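Local coordinates for DUF1987 domain-containing protein (PDB 6K4F) that serves as the regulatory phosphoprotein of a threonine phosphorylation pathway that controls biofilm formation in response to carbon availability, at residues 39-42 with 43-46; 45-48 with 49-52; 74-77 with 78-81; 84-88 with 89-93; 106-109 with 110-114. All coordinates share one frame; numbering follows the deposited sequence.

Interaction 1. Residues 39-42 with 43-46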
loop_
_atom_site.group_PDB
_atom_site.type_symbol
_atom_site.label_atom_id
_atom_site.label_comp_id
_atom_site.label_asym_id
_atom_site.label_seq_id
_atom_site.Cartn_x
_atom_site.Cartn_y
_atom_site.Cartn_z
ATOM N N GLU A 39 -4.290 14.232 2.699
ATOM C CA GLU A 39 -4.085 14.426 4.135
ATOM C C GLU A 39 -3.845 13.091 4.826
ATOM O O GLU A 39 -3.012 12.991 5.739
ATOM C CB GLU A 39 -5.284 15.135 4.765
ATOM C CG GLU A 39 -5.116 16.639 4.961
ATOM C CD GLU A 39 -3.768 17.018 5.561
ATOM O OE1 GLU A 39 -2.884 17.475 4.802
ATOM O OE2 GLU A 39 -3.594 16.866 6.792
ATOM N N LEU A 40 -4.550 12.047 4.387
ATOM C CA LEU A 40 -4.404 10.731 5.000
ATOM C C LEU A 40 -3.176 9.988 4.473
ATOM O O LEU A 40 -2.418 9.409 5.257
ATOM C CB LEU A 40 -5.673 9.916 4.766
ATOM C CG LEU A 40 -5.646 8.512 5.364
ATOM C CD1 LEU A 40 -5.904 8.607 6.857
ATOM C CD2 LEU A 40 -6.671 7.620 4.670
ATOM N N PHE A 41 -2.943 9.994 3.152
ATOM C CA PHE A 41 -1.907 9.148 2.570
ATOM C C PHE A 41 -0.571 9.838 2.375
ATOM O O PHE A 41 0.414 9.158 2.048
ATOM C CB PHE A 41 -2.370 8.608 1.201
ATOM C CG PHE A 41 -3.408 7.534 1.312
ATOM C CD1 PHE A 41 -3.058 6.251 1.713
ATOM C CD2 PHE A 41 -4.742 7.816 1.048
ATOM C CE1 PHE A 41 -4.031 5.257 1.835
ATOM C CE2 PHE A 41 -5.718 6.842 1.165
ATOM C CZ PHE A 41 -5.371 5.559 1.562
ATOM N N GLY A 42 -0.518 11.165 2.487
ATOM C CA GLY A 42 0.747 11.847 2.290
ATOM C C GLY A 42 1.807 11.329 3.238
ATOM O O GLY A 42 2.943 11.068 2.836
ATOM N N GLN A 43 1.428 11.126 4.499
ATOM C CA GLN A 43 2.356 10.594 5.492
ATOM C C GLN A 43 2.736 9.145 5.197
ATOM O O GLN A 43 3.814 8.700 5.616
ATOM C CB GLN A 43 1.736 10.709 6.881
ATOM C CG GLN A 43 0.484 9.862 7.038
ATOM C CD GLN A 43 -0.430 10.307 8.156
ATOM O OE1 GLN A 43 0.028 10.750 9.234
ATOM N NE2 GLN A 43 -1.747 10.168 7.929
ATOM N N VAL A 44 1.866 8.394 4.509
ATOM C CA VAL A 44 2.191 7.014 4.142
ATOM C C VAL A 44 3.224 6.997 3.029
ATOM O O VAL A 44 4.206 6.244 3.068
ATOM C CB VAL A 44 0.921 6.251 3.729
ATOM C CG1 VAL A 44 1.259 4.768 3.396
ATOM C CG2 VAL A 44 -0.143 6.377 4.808
ATOM N N ILE A 45 3.000 7.819 2.005
ATOM C CA ILE A 45 3.988 7.990 0.949
ATOM C C ILE A 45 5.325 8.379 1.556
ATOM O O ILE A 45 6.377 7.815 1.224
ATOM C CB ILE A 45 3.490 9.040 -0.062
ATOM C CG1 ILE A 45 2.246 8.508 -0.785
ATOM C CG2 ILE A 45 4.587 9.403 -1.054
ATOM C CD1 ILE A 45 1.548 9.543 -1.661
ATOM N N ASP A 46 5.297 9.350 2.471
ATOM C CA ASP A 46 6.516 9.802 3.128
ATOM C C ASP A 46 7.209 8.659 3.855
ATOM O O ASP A 46 8.426 8.490 3.748
ATOM C CB ASP A 46 6.170 10.940 4.097
ATOM C CG ASP A 46 7.387 11.717 4.557
ATOM O OD1 ASP A 46 8.078 11.251 5.493
ATOM O OD2 ASP A 46 7.641 12.803 3.992
HETATM O O HOH W 1 -0.374 13.047 5.499
#
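The flat carboxamide of Q43 presents its NE2 edge to L40 O, which lies close to the amide plane, 7° out of it, while the ring of F41 is approached obliquely by V44 CG2, 4.3 Å from F41 CD1. NE2 of Q43 donates to L40 O over 2.9 Å in a nearly straight bond, although the donor sits somewhat tilted from the carbonyl plane of L40. Q43 gets there by turning CG between its own backbone N and carbonyl carbon (chi1 64°), a position that a regular helix disfavours, and then running extended; CG itself passes 3.4 Å from L40 O. Helix 37-53 is kinked at this point, as the N-H groups of Q43 and V44 make no bond to the preceding turn. A water fills the first gap, donating to E39 O at 2.6 Å and accepting from Q43 N at 2.8 Å. The second gap leaves L40 O to the Q43 side chain, while V44 N makes only a weak bond to F41 O. That same oxygen takes a much straighter bond from I45 N, 2.9 Å away, and D46 N to G42 O continues the helix. Glycine at 42, a residue of flexible backbone, is compatible with the kink. The apolar residues face inward: F41 and V44 both reach I17, with F41 on A75 and V44 on I79 of helix 70-88. The kink therefore costs few hydrogen bonds, since an amide side chain and a water take over from the missing backbone pairs, and glutamine, a neutral donor with reach, is well matched to a carbonyl that has lost its usual partner.

Interaction 2. Residues 45-48 with 49-52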
loop_
_atom_site.group_PDB
_atom_site.type_symbol
_atom_site.label_atom_id
_atom_site.label_comp_id
_atom_site.label_asym_id
_atom_site.label_seq_id
_atom_site.Cartn_x
_atom_site.Cartn_y
_atom_site.Cartn_z
ATOM N N ILE A 45 3.000 7.819 2.005
ATOM C CA ILE A 45 3.988 7.990 0.949
ATOM C C ILE A 45 5.325 8.379 1.556
ATOM O O ILE A 45 6.377 7.815 1.224
ATOM C CB ILE A 45 3.490 9.040 -0.062
ATOM C CG1 ILE A 45 2.246 8.508 -0.785
ATOM C CG2 ILE A 45 4.587 9.403 -1.054
ATOM C CD1 ILE A 45 1.548 9.543 -1.661
ATOM N N ASP A 46 5.297 9.350 2.471
ATOM C CA ASP A 46 6.516 9.802 3.128
ATOM C C ASP A 46 7.209 8.659 3.855
ATOM O O ASP A 46 8.426 8.490 3.748
ATOM C CB ASP A 46 6.170 10.940 4.097
ATOM C CG ASP A 46 7.387 11.717 4.557
ATOM O OD1 ASP A 46 8.078 11.251 5.493
ATOM O OD2 ASP A 46 7.641 12.803 3.992
ATOM N N TRP A 47 6.445 7.862 4.611
ATOM C CA TRP A 47 7.042 6.755 5.352
ATOM C C TRP A 47 7.702 5.757 4.405
ATOM O O TRP A 47 8.813 5.276 4.662
ATOM C CB TRP A 47 5.968 6.079 6.212
ATOM C CG TRP A 47 6.481 5.039 7.177
ATOM C CD1 TRP A 47 6.859 5.237 8.466
ATOM C CD2 TRP A 47 6.645 3.639 6.919
ATOM N NE1 TRP A 47 7.258 4.049 9.035
ATOM C CE2 TRP A 47 7.125 3.049 8.109
ATOM C CE3 TRP A 47 6.423 2.826 5.804
ATOM C CZ2 TRP A 47 7.411 1.683 8.208
ATOM C CZ3 TRP A 47 6.701 1.469 5.901
ATOM C CH2 TRP A 47 7.181 0.907 7.095
ATOM N N VAL A 48 7.049 5.464 3.288
ATOM C CA VAL A 48 7.633 4.534 2.323
ATOM C C VAL A 48 8.914 5.115 1.747
ATOM O O VAL A 48 9.938 4.426 1.646
ATOM C CB VAL A 48 6.613 4.200 1.223
ATOM C CG1 VAL A 48 7.288 3.384 0.094
ATOM C CG2 VAL A 48 5.440 3.440 1.816
ATOM N N GLU A 49 8.878 6.402 1.373
ATOM C CA GLU A 49 10.070 7.080 0.863
ATOM C C GLU A 49 11.228 6.956 1.843
ATOM O O GLU A 49 12.349 6.604 1.460
ATOM C CB GLU A 49 9.769 8.557 0.608
ATOM C CG GLU A 49 9.164 8.893 -0.735
ATOM C CD GLU A 49 8.709 10.348 -0.810
ATOM O OE1 GLU A 49 8.052 10.721 -1.805
ATOM O OE2 GLU A 49 9.002 11.117 0.134
ATOM N N ARG A 50 10.971 7.257 3.121
ATOM C CA ARG A 50 12.028 7.198 4.124
ATOM C C ARG A 50 12.523 5.772 4.325
ATOM O O ARG A 50 13.730 5.547 4.469
ATOM C CB ARG A 50 11.540 7.806 5.443
ATOM C CG ARG A 50 11.224 9.306 5.347
ATOM C CD ARG A 50 10.897 9.931 6.697
ATOM N NE ARG A 50 9.518 9.687 7.117
ATOM C CZ ARG A 50 9.205 8.861 8.098
ATOM N NH1 ARG A 50 10.175 8.218 8.735
ATOM N NH2 ARG A 50 7.943 8.670 8.436
ATOM N N PHE A 51 11.616 4.791 4.311
ATOM C CA PHE A 51 12.040 3.406 4.478
ATOM C C PHE A 51 12.975 2.984 3.352
ATOM O O PHE A 51 13.959 2.269 3.583
ATOM C CB PHE A 51 10.826 2.480 4.533
ATOM C CG PHE A 51 11.182 1.034 4.749
ATOM C CD1 PHE A 51 11.271 0.517 6.033
ATOM C CD2 PHE A 51 11.450 0.197 3.670
ATOM C CE1 PHE A 51 11.612 -0.808 6.245
ATOM C CE2 PHE A 51 11.792 -1.129 3.871
ATOM C CZ PHE A 51 11.875 -1.634 5.157
ATOM N N LEU A 52 12.677 3.413 2.126
ATOM C CA LEU A 52 13.519 3.064 0.987
ATOM C C LEU A 52 14.865 3.769 1.060
ATOM O O LEU A 52 15.891 3.205 0.666
ATOM C CB LEU A 52 12.797 3.424 -0.312
ATOM C CG LEU A 52 11.482 2.676 -0.496
ATOM C CD1 LEU A 52 10.701 3.225 -1.681
ATOM C CD2 LEU A 52 11.741 1.177 -0.648
#
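R50 starts with CG beside its backbone N and bends at chi3 (-81°), while D46 holds its carboxylate beside its own carbonyl carbon (chi1 -165°), and these turns bring NE to OD1 across one turn of helix 37-53. The salt bridge rests on one N-H to O pair: R50 NE donates to D46 OD1 over 2.7 Å, with the oxygen in the guanidinium plane and met nearly along its C-O axis. The carboxylate and guanidinium planes are 40° apart. NH2 of R50 comes to 3.6 Å from W47 CD1, with ring and guanidinium roughly perpendicular rather than stacked. Next to it, W47 and F51 are nearly parallel but slid apart, their ring centroids 5.7 Å apart, so they barely overlap; F51 CB lies over a face of the indole. W21 meets both rings edge-to-face, and W47 NE1 bonds to S4 O. On another side, V48 and L52 run side by side, CG1 to CD1 at 3.9 Å; V48 is buried against L59, while L52, at the margin, reaches A86 of helix 70-88. The arginine thus partners one carboxylate while one face of its guanidinium lies against W47 CA, and its positive charge probably eases the proximity of D46 OD2 to E49 OE2, 4.4 Å away.

Interaction 3. Residues 74-77 with 78-81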
loop_
_atom_site.group_PDB
_atom_site.type_symbol
_atom_site.label_atom_id
_atom_site.label_comp_id
_atom_site.label_asym_id
_atom_site.label_seq_id
_atom_site.Cartn_x
_atom_site.Cartn_y
_atom_site.Cartn_z
ATOM N N LYS A 74 -5.803 7.106 -6.572
ATOM C CA LYS A 74 -4.631 7.866 -7.006
ATOM C C LYS A 74 -3.505 7.795 -5.986
ATOM O O LYS A 74 -2.325 7.699 -6.358
ATOM C CB LYS A 74 -5.025 9.318 -7.267
ATOM C CG LYS A 74 -6.067 9.425 -8.385
ATOM C CD LYS A 74 -6.338 10.850 -8.778
ATOM C CE LYS A 74 -7.176 10.885 -10.034
ATOM N NZ LYS A 74 -6.348 10.987 -11.253
ATOM N N ALA A 75 -3.852 7.845 -4.696
ATOM C CA ALA A 75 -2.845 7.768 -3.641
ATOM C C ALA A 75 -2.151 6.413 -3.639
ATOM O O ALA A 75 -0.926 6.333 -3.502
ATOM C CB ALA A 75 -3.494 8.036 -2.282
ATOM N N MET A 76 -2.916 5.331 -3.813
ATOM C CA MET A 76 -2.289 4.006 -3.885
ATOM C C MET A 76 -1.422 3.848 -5.132
ATOM O O MET A 76 -0.359 3.222 -5.080
ATOM C CB MET A 76 -3.356 2.920 -3.823
ATOM C CG MET A 76 -4.150 2.999 -2.540
ATOM S SD MET A 76 -3.208 2.317 -1.149
ATOM C CE MET A 76 -2.390 0.915 -1.946
ATOM N N MET A 77 -1.857 4.391 -6.270
ATOM C CA MET A 77 -1.007 4.344 -7.458
ATOM C C MET A 77 0.321 5.051 -7.208
ATOM O O MET A 77 1.374 4.598 -7.679
ATOM C CB MET A 77 -1.737 4.964 -8.646
ATOM C CG MET A 77 -0.947 4.945 -9.933
ATOM S SD MET A 77 -1.040 3.314 -10.693
ATOM C CE MET A 77 -2.781 3.306 -11.073
ATOM N N ASP A 78 0.291 6.150 -6.438
ATOM C CA ASP A 78 1.516 6.866 -6.097
ATOM C C ASP A 78 2.440 5.997 -5.258
ATOM O O ASP A 78 3.652 5.955 -5.496
ATOM C CB ASP A 78 1.187 8.164 -5.346
ATOM C CG ASP A 78 0.563 9.245 -6.248
ATOM O OD1 ASP A 78 0.645 9.132 -7.487
ATOM O OD2 ASP A 78 0.004 10.221 -5.699
ATOM N N ILE A 79 1.885 5.295 -4.269
ATOM C CA ILE A 79 2.676 4.353 -3.480
ATOM C C ILE A 79 3.243 3.250 -4.369
ATOM O O ILE A 79 4.437 2.931 -4.315
ATOM C CB ILE A 79 1.818 3.778 -2.341
ATOM C CG1 ILE A 79 1.490 4.882 -1.316
ATOM C CG2 ILE A 79 2.529 2.601 -1.685
ATOM C CD1 ILE A 79 0.423 4.472 -0.303
ATOM N N LEU A 80 2.395 2.647 -5.196
ATOM C CA LEU A 80 2.863 1.580 -6.081
ATOM C C LEU A 80 3.939 2.083 -7.035
ATOM O O LEU A 80 4.906 1.369 -7.325
ATOM C CB LEU A 80 1.684 0.996 -6.858
ATOM C CG LEU A 80 0.641 0.275 -5.995
ATOM C CD1 LEU A 80 -0.478 -0.328 -6.848
ATOM C CD2 LEU A 80 1.302 -0.790 -5.130
ATOM N N ASP A 81 3.798 3.320 -7.527
ATOM C CA ASP A 81 4.818 3.862 -8.417
ATOM C C ASP A 81 6.138 4.075 -7.685
ATOM O O ASP A 81 7.210 3.867 -8.272
ATOM C CB ASP A 81 4.325 5.159 -9.073
ATOM C CG ASP A 81 3.395 4.906 -10.281
ATOM O OD1 ASP A 81 3.560 3.881 -10.978
ATOM O OD2 ASP A 81 2.503 5.744 -10.550
#
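D78 N to K74 O, I79 N to A75 O, L80 N to M76 O and D81 N to M77 O make an unbroken run of i to i+4 bonds, so this is regular alpha-helix, the helical arm of the beta-alpha-beta unit formed by strand 59-68, helix 70-88 and strand 93-99. The closing bond is the shortest, D81 N lying 2.7 Å from M77 O. L80 CG, turned beside its backbone N (chi1 -65°), comes to 3.2 Å from M76 O. The buried side is apolar. M76 SD approaches I79 CD1 at 4.3 Å, and these flexible and branched chains pack against the sheet, M76 on L63, L65 and L68, I79 on L61 and M28. I79 also meets I45 of helix 37-53, whereas L80 and M77 press on F113 of helix 108-115. M77 suits that boundary because its long unbranched chain can bend, here at chi2 and chi3, and still bring its methyl against the F113 ring. The acidic residues stand on the more exposed side. D78 has CG 3.3 Å from K74 O, but its carboxylate oxygens make no bond to that carbonyl, which is taken by D78 N. The D81 and M77 side chains cross at a slant, D81 OD2 3.6 Å from M77 CG.

Interaction 4. Residues 84-88 with 89-93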
loop_
_atom_site.group_PDB
_atom_site.type_symbol
_atom_site.label_atom_id
_atom_site.label_comp_id
_atom_site.label_asym_id
_atom_site.label_seq_id
_atom_site.Cartn_x
_atom_site.Cartn_y
_atom_site.Cartn_z
ATOM N N GLU A 84 7.582 0.625 -7.495
ATOM C CA GLU A 84 8.048 0.129 -8.792
ATOM C C GLU A 84 9.395 0.745 -9.158
ATOM O O GLU A 84 10.315 0.040 -9.590
ATOM C CB GLU A 84 7.012 0.412 -9.877
ATOM C CG GLU A 84 7.521 0.151 -11.300
ATOM C CD GLU A 84 7.613 -1.334 -11.636
ATOM O OE1 GLU A 84 7.289 -2.167 -10.764
ATOM O OE2 GLU A 84 8.002 -1.668 -12.779
ATOM N N GLU A 85 9.519 2.065 -8.997
ATOM C CA GLU A 85 10.803 2.738 -9.163
ATOM C C GLU A 85 11.887 2.082 -8.317
ATOM O O GLU A 85 13.001 1.834 -8.793
ATOM C CB GLU A 85 10.656 4.215 -8.792
ATOM C CG GLU A 85 11.936 5.040 -8.885
ATOM C CD GLU A 85 12.647 4.891 -10.218
ATOM O OE1 GLU A 85 11.960 4.831 -11.260
ATOM O OE2 GLU A 85 13.896 4.849 -10.225
ATOM N N ALA A 86 11.579 1.795 -7.051
ATOM C CA ALA A 86 12.569 1.159 -6.190
ATOM C C ALA A 86 12.887 -0.249 -6.672
ATOM O O ALA A 86 14.047 -0.676 -6.632
ATOM C CB ALA A 86 12.078 1.135 -4.743
ATOM N N HIS A 87 11.873 -0.983 -7.136
ATOM C CA HIS A 87 12.098 -2.349 -7.593
ATOM C C HIS A 87 12.985 -2.377 -8.832
ATOM O O HIS A 87 13.853 -3.247 -8.962
ATOM C CB HIS A 87 10.767 -3.040 -7.885
ATOM C CG HIS A 87 10.920 -4.440 -8.386
ATOM N ND1 HIS A 87 10.547 -4.822 -9.656
ATOM C CD2 HIS A 87 11.427 -5.546 -7.793
ATOM C CE1 HIS A 87 10.806 -6.106 -9.822
ATOM N NE2 HIS A 87 11.337 -6.570 -8.705
ATOM N N GLN A 88 12.782 -1.434 -9.753
ATOM C CA GLN A 88 13.624 -1.378 -10.941
ATOM C C GLN A 88 15.070 -1.064 -10.589
ATOM O O GLN A 88 15.972 -1.385 -11.370
ATOM C CB GLN A 88 13.063 -0.355 -11.930
ATOM C CG GLN A 88 11.635 -0.655 -12.373
ATOM C CD GLN A 88 11.521 -1.953 -13.156
ATOM O OE1 GLN A 88 10.975 -2.944 -12.666
ATOM N NE2 GLN A 88 12.032 -1.951 -14.379
ATOM N N GLY A 89 15.310 -0.473 -9.427
ATOM C CA GLY A 89 16.635 -0.271 -8.884
ATOM C C GLY A 89 17.199 -1.451 -8.120
ATOM O O GLY A 89 18.287 -1.340 -7.546
ATOM N N GLY A 90 16.496 -2.577 -8.080
ATOM C CA GLY A 90 16.992 -3.750 -7.390
ATOM C C GLY A 90 16.493 -3.945 -5.975
ATOM O O GLY A 90 16.938 -4.885 -5.309
ATOM N N ARG A 91 15.586 -3.104 -5.496
ATOM C CA ARG A 91 15.048 -3.275 -4.148
ATOM C C ARG A 91 14.056 -4.431 -4.131
ATOM O O ARG A 91 13.155 -4.472 -4.974
ATOM C CB ARG A 91 14.356 -1.991 -3.680
ATOM C CG ARG A 91 13.992 -1.970 -2.203
ATOM C CD ARG A 91 15.247 -1.983 -1.357
ATOM N NE ARG A 91 14.970 -1.749 0.052
ATOM C CZ ARG A 91 15.119 -0.576 0.654
ATOM N NH1 ARG A 91 15.544 0.479 -0.031
ATOM N NH2 ARG A 91 14.845 -0.461 1.946
ATOM N N PRO A 92 14.188 -5.385 -3.206
ATOM C CA PRO A 92 13.154 -6.425 -3.063
ATOM C C PRO A 92 11.858 -5.813 -2.544
ATOM O O PRO A 92 11.820 -5.237 -1.455
ATOM C CB PRO A 92 13.766 -7.404 -2.052
ATOM C CG PRO A 92 15.248 -7.077 -2.024
ATOM C CD PRO A 92 15.326 -5.604 -2.299
ATOM N N VAL A 93 10.798 -5.920 -3.345
ATOM C CA VAL A 93 9.480 -5.408 -2.991
ATOM C C VAL A 93 8.455 -6.478 -3.348
ATOM O O VAL A 93 8.597 -7.162 -4.366
ATOM C CB VAL A 93 9.168 -4.088 -3.727
ATOM C CG1 VAL A 93 7.743 -3.639 -3.438
ATOM C CG2 VAL A 93 10.157 -2.973 -3.308
#
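Backbone hydrogen bonds dominate where H87 and A86 meet G90 and R91. R91 N donates to A86 O over 3.1 Å, and G90 N donates to H87 O over 2.9 Å, coming from above the carbonyl plane rather than onto a lone pair. G89 N makes only weak bonds, to E85 O and A86 O, as the helical pattern gives out. The two stronger bonds, one inside the other, together with the positive phi of G90 (96°), make a Schellman motif that ends helix 70-88 and turns the chain toward strand 93-99. Glycine fits this position because a CB at these backbone angles would collide with the carbonyl oxygen of the residue before. Apolar contact follows the same turn: A86 CB lies 4.0 Å from R91 CB, the small alanine letting the base of the R91 side chain come close while the rest of the chain runs off. C-H contacts involve H87, whose CA points its hydrogen at R91 O, 3.5 Å away, at an angle of 163° at the hydrogen. Its ring comes edge-on to the same oxygen, CD2 to O at 3.5 Å and near the ring plane. Polar groups face other partners, H87 ND1 and Q88 OE1 both bonding S118 OG. R91 carries its guanidinium away to R57 O through NE and to L52 O through NH1, tying the turn to the end of helix 37-53.

Interaction 5. Residues 106-109 with 110-114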
loop_
_atom_site.group_PDB
_atom_site.type_symbol
_atom_site.label_atom_id
_atom_site.label_comp_id
_atom_site.label_asym_id
_atom_site.label_seq_id
_atom_site.Cartn_x
_atom_site.Cartn_y
_atom_site.Cartn_z
ATOM N N VAL A 106 -14.405 -11.076 -8.933
ATOM C CA VAL A 106 -13.267 -10.491 -9.632
ATOM C C VAL A 106 -12.734 -9.241 -8.920
ATOM O O VAL A 106 -13.470 -8.278 -8.691
ATOM C CB VAL A 106 -13.627 -10.154 -11.081
ATOM C CG1 VAL A 106 -12.363 -9.906 -11.886
ATOM C CG2 VAL A 106 -14.469 -11.271 -11.701
ATOM N N ALA A 107 -11.443 -9.278 -8.580
ATOM C CA ALA A 107 -10.739 -8.144 -7.973
ATOM C C ALA A 107 -10.153 -7.264 -9.077
ATOM O O ALA A 107 -8.942 -7.192 -9.299
ATOM C CB ALA A 107 -9.662 -8.643 -7.020
ATOM N N GLU A 108 -11.059 -6.559 -9.753
ATOM C CA GLU A 108 -10.729 -5.893 -11.012
ATOM C C GLU A 108 -9.720 -4.768 -10.801
ATOM O O GLU A 108 -8.746 -4.637 -11.555
ATOM C CB GLU A 108 -12.013 -5.360 -11.652
ATOM C CG GLU A 108 -11.947 -5.116 -13.148
ATOM C CD GLU A 108 -11.465 -6.322 -13.929
ATOM O OE1 GLU A 108 -10.286 -6.329 -14.340
ATOM O OE2 GLU A 108 -12.268 -7.257 -14.141
ATOM N N LEU A 109 -9.943 -3.939 -9.784
ATOM C CA LEU A 109 -8.988 -2.873 -9.499
ATOM C C LEU A 109 -7.608 -3.442 -9.183
ATOM O O LEU A 109 -6.592 -2.951 -9.694
ATOM C CB LEU A 109 -9.497 -2.019 -8.348
ATOM C CG LEU A 109 -8.550 -0.916 -7.903
ATOM C CD1 LEU A 109 -8.490 0.152 -8.964
ATOM C CD2 LEU A 109 -9.045 -0.338 -6.599
ATOM N N ALA A 110 -7.554 -4.505 -8.373
ATOM C CA ALA A 110 -6.269 -5.113 -8.040
ATOM C C ALA A 110 -5.548 -5.588 -9.291
ATOM O O ALA A 110 -4.333 -5.395 -9.426
ATOM C CB ALA A 110 -6.471 -6.273 -7.063
ATOM N N GLU A 111 -6.293 -6.167 -10.242
ATOM C CA GLU A 111 -5.677 -6.647 -11.479
ATOM C C GLU A 111 -5.132 -5.493 -12.306
ATOM O O GLU A 111 -4.056 -5.607 -12.901
ATOM C CB GLU A 111 -6.675 -7.459 -12.305
ATOM C CG GLU A 111 -7.297 -8.640 -11.585
ATOM C CD GLU A 111 -6.408 -9.870 -11.579
ATOM O OE1 GLU A 111 -6.880 -10.940 -11.134
ATOM O OE2 GLU A 111 -5.237 -9.771 -12.008
ATOM N N GLU A 112 -5.845 -4.364 -12.340
ATOM C CA GLU A 112 -5.329 -3.208 -13.059
ATOM C C GLU A 112 -4.064 -2.663 -12.408
ATOM O O GLU A 112 -3.111 -2.308 -13.111
ATOM C CB GLU A 112 -6.410 -2.130 -13.149
ATOM C CG GLU A 112 -7.520 -2.529 -14.116
ATOM C CD GLU A 112 -8.816 -1.789 -13.867
ATOM O OE1 GLU A 112 -8.884 -1.035 -12.890
ATOM O OE2 GLU A 112 -9.765 -1.959 -14.657
ATOM N N PHE A 113 -4.040 -2.565 -11.074
ATOM C CA PHE A 113 -2.808 -2.195 -10.385
ATOM C C PHE A 113 -1.701 -3.200 -10.691
ATOM O O PHE A 113 -0.548 -2.822 -10.935
ATOM C CB PHE A 113 -3.036 -2.144 -8.868
ATOM C CG PHE A 113 -3.748 -0.903 -8.368
ATOM C CD1 PHE A 113 -3.543 0.327 -8.951
ATOM C CD2 PHE A 113 -4.592 -0.987 -7.268
ATOM C CE1 PHE A 113 -4.186 1.460 -8.461
ATOM C CE2 PHE A 113 -5.233 0.134 -6.767
ATOM C CZ PHE A 113 -5.031 1.362 -7.365
ATOM N N ARG A 114 -2.025 -4.488 -10.644
ATOM C CA ARG A 114 -1.008 -5.514 -10.887
ATOM C C ARG A 114 -0.349 -5.342 -12.256
ATOM O O ARG A 114 0.865 -5.535 -12.404
ATOM C CB ARG A 114 -1.634 -6.902 -10.765
ATOM C CG ARG A 114 -0.657 -8.047 -10.994
ATOM C CD ARG A 114 -1.237 -9.357 -10.520
ATOM N NE ARG A 114 -0.280 -10.445 -10.693
ATOM C CZ ARG A 114 -0.361 -11.368 -11.647
ATOM N NH1 ARG A 114 -1.374 -11.356 -12.494
ATOM N NH2 ARG A 114 0.559 -12.318 -11.737
#
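L109 lies obliquely across F113, one turn on, near the start of helix 108-115, where A107 is the N-cap. L109 CD1 sits over one face of the ring, 4.2 Å from its centroid and 25° off the normal, in a CH-pi contact. CG of L109 comes to 3.7 Å from F113 CE2, and CD2 stays close to the same atom. F113 CG stands beside its backbone N (chi1 -78°), which turns the ring back toward the preceding turn, where L109 CD1 meets its face. Both residues also touch I73 of helix 70-88, and F113 reaches M77 and L80, so the broad ring is buried between the helices with the branched leucine at its margin. A107 and A110 bring their CB atoms to 4.0 Å, small groups that fit against Y99 and W97 of strand 93-99. The outer side is acidic: the side chains of E108 and E112 approach at a slant, OE1 to OE2 at 4.4 Å, with carboxylate planes 44° apart. E108, in the first turn, may be helped by the positive helix end, which could offset part of this repulsion. A107 is also the centre of an inverse gamma turn, closed by a weak bond from E108 N to V106 O, and A107 O accepts E111 N at 3.0 Å.

How the interactions relate
The five contacts come in numerical order along the chain and lie on three helices that pack beside a mixed sheet. Interactions 1 and 2 are successive turns of helix 37-53, sharing I45 and D46, with centres 9 Å apart. Interactions 3 and 4 lie on helix 70-88 and its exit, 15 Å apart, and interaction 5 opens helix 108-115. Helix 70-88 is the middle element: interaction 3 touches interaction 1 through I79 and interaction 5 through F113, whereas interactions 1 and 5, 22 Å apart, do not meet. R91 and A86 of interaction 4 contact interaction 2. Local turns thus carry the side chains that join the helices into one compact layer.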